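Local coordinates for putative ABC transporter (Thermobispora bispora, PDB 4PE6), which probably binds a carbohydrate or related small solute for an ABC transporter, and holds a trihydroxybutanoic acid in this structure, at residues D260-A266 / Y308-W313. Residues are numbered along the deposited sequence; the frame is centred on the assembly and turned at random.
Sequences DPAQSVA and YAAWPW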
# COMPACT_ATOMS: atom_id res chain seq x y z
N ASP A 260 1.56 -4.09 -2.26
CA ASP A 260 1.87 -4.00 -3.69
C ASP A 260 1.11 -2.86 -4.34
O ASP A 260 -0.11 -2.90 -4.42
CB ASP A 260 1.48 -5.32 -4.36
CG ASP A 260 1.69 -5.33 -5.87
OD1 ASP A 260 2.52 -4.57 -6.42
OD2 ASP A 260 1.01 -6.15 -6.52
N PRO A 261 1.84 -1.81 -4.80
CA PRO A 261 1.16 -0.73 -5.50
C PRO A 261 0.41 -1.19 -6.74
O PRO A 261 -0.59 -0.58 -7.11
CB PRO A 261 2.30 0.23 -5.90
CG PRO A 261 3.41 -0.09 -4.97
CD PRO A 261 3.28 -1.57 -4.68
N ALA A 262 0.89 -2.27 -7.38
CA ALA A 262 0.26 -2.81 -8.55
C ALA A 262 -1.01 -3.61 -8.28
O ALA A 262 -1.52 -4.26 -9.16
CB ALA A 262 1.28 -3.62 -9.37
N GLN A 263 -1.55 -3.55 -7.07
CA GLN A 263 -2.94 -3.92 -6.90
C GLN A 263 -3.85 -3.18 -7.87
O GLN A 263 -4.87 -3.72 -8.27
CB GLN A 263 -3.42 -3.67 -5.50
CG GLN A 263 -2.92 -4.66 -4.47
CD GLN A 263 -3.28 -4.20 -3.08
OE1 GLN A 263 -4.32 -4.59 -2.56
NE2 GLN A 263 -2.43 -3.35 -2.48
N SER A 264 -3.48 -1.95 -8.26
CA SER A 264 -4.26 -1.22 -9.23
C SER A 264 -4.30 -1.89 -10.61
O SER A 264 -5.31 -1.82 -11.33
CB SER A 264 -3.74 0.22 -9.36
OG SER A 264 -2.40 0.21 -9.84
N VAL A 265 -3.18 -2.50 -10.99
CA VAL A 265 -3.09 -3.17 -12.27
C VAL A 265 -3.87 -4.48 -12.21
O VAL A 265 -4.59 -4.83 -13.13
CB VAL A 265 -1.63 -3.48 -12.62
CG1 VAL A 265 -1.56 -4.28 -13.89
CG2 VAL A 265 -0.82 -2.19 -12.78
N ALA A 266 -3.73 -5.20 -11.11
CA ALA A 266 -4.53 -6.41 -10.91
C ALA A 266 -6.03 -6.08 -10.91
O ALA A 266 -6.83 -6.84 -11.42
CB ALA A 266 -4.14 -7.10 -9.60
N TYR A 308 8.44 2.63 -6.28
CA TYR A 308 8.22 1.60 -5.28
C TYR A 308 8.14 0.23 -5.97
O TYR A 308 7.62 0.09 -7.08
CB TYR A 308 6.92 1.89 -4.49
CG TYR A 308 7.07 3.00 -3.49
CD1 TYR A 308 7.32 4.31 -3.91
CD2 TYR A 308 7.00 2.75 -2.12
CE1 TYR A 308 7.46 5.34 -3.00
CE2 TYR A 308 7.14 3.78 -1.20
CZ TYR A 308 7.37 5.07 -1.64
OH TYR A 308 7.50 6.09 -0.76
N ALA A 309 8.65 -0.79 -5.28
CA ALA A 309 8.59 -2.16 -5.77
C ALA A 309 7.12 -2.55 -5.94
O ALA A 309 6.27 -2.26 -5.06
CB ALA A 309 9.29 -3.10 -4.81
N ALA A 310 6.85 -3.21 -7.05
CA ALA A 310 5.50 -3.55 -7.49
C ALA A 310 5.53 -4.84 -8.30
O ALA A 310 6.48 -5.07 -9.03
CB ALA A 310 4.93 -2.41 -8.33
N TRP A 311 4.53 -5.71 -8.15
CA TRP A 311 4.54 -6.95 -8.93
C TRP A 311 4.03 -6.66 -10.35
O TRP A 311 3.06 -5.90 -10.54
CB TRP A 311 3.71 -8.04 -8.26
CG TRP A 311 4.18 -8.45 -6.90
CD1 TRP A 311 3.44 -8.45 -5.75
CD2 TRP A 311 5.47 -8.95 -6.54
NE1 TRP A 311 4.19 -8.93 -4.69
CE2 TRP A 311 5.44 -9.23 -5.15
CE3 TRP A 311 6.65 -9.19 -7.26
CZ2 TRP A 311 6.55 -9.72 -4.47
CZ3 TRP A 311 7.74 -9.69 -6.58
CH2 TRP A 311 7.69 -9.95 -5.20
N PRO A 312 4.70 -7.20 -11.38
CA PRO A 312 4.28 -6.92 -12.75
C PRO A 312 3.13 -7.83 -13.20
O PRO A 312 3.35 -8.85 -13.87
CB PRO A 312 5.56 -7.17 -13.56
CG PRO A 312 6.26 -8.25 -12.79
CD PRO A 312 5.94 -8.01 -11.34
N TRP A 313 1.91 -7.47 -12.84
CA TRP A 313 0.75 -8.27 -13.22
C TRP A 313 0.44 -8.14 -14.70
O TRP A 313 0.27 -7.04 -15.21
CB TRP A 313 -0.49 -7.90 -12.39
CG TRP A 313 -0.25 -8.05 -10.96
CD1 TRP A 313 -0.05 -7.06 -10.06
CD2 TRP A 313 -0.16 -9.28 -10.23
NE1 TRP A 313 0.18 -7.58 -8.82
CE2 TRP A 313 0.12 -8.95 -8.89
CE3 TRP A 313 -0.27 -10.64 -10.58
CZ2 TRP A 313 0.26 -9.91 -7.89
CZ3 TRP A 313 -0.12 -11.60 -9.59
CH2 TRP A 313 0.14 -11.23 -8.26
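A type I beta turn from Asp260 to Gln263 leads into helix 263-275, with Ala262 at the N-cap position, and the extended segment 308-313 runs beside this turn and the first helical residues. The backbones are closest at Asp260 and Ala310, whose CA atoms lie 5.3 Å apart; Ala266 and Trp313 follow at 6.1 Å between CA atoms, an inverse gamma turn centred on Pro312 having intervened. The Asp260 carboxylate joins the two segments: OD1 accepts the backbone N of Trp311 at 2.9 Å and OD2 the indole NE1 of Trp313 at 2.8 Å, both nearly straight. OD1 also takes a weak bond from Ala262 N, so the same side chain braces its own turn. Ala262 CB packs 4.0 Å from Ala310 CB and approaches Trp311 O at 3.1 Å, Pro261 CG lies 4.1 Å from Tyr308 CB, and Ala266 CB sits over the Trp313 pyrrole ring in a CH-pi contact. The junction is buried in the periplasmic-binding-protein fold, and the side chain of Tyr308 lies about 7 Å from the bound trihydroxybutanoic acid. Helix 31-49 packs on Pro261 and Val265, strand 122-126 touches Ala266, and strand 283-290 supplies Phe286, edge-to-face with Trp313, and Ile288 O, which accepts Trp311 NE1.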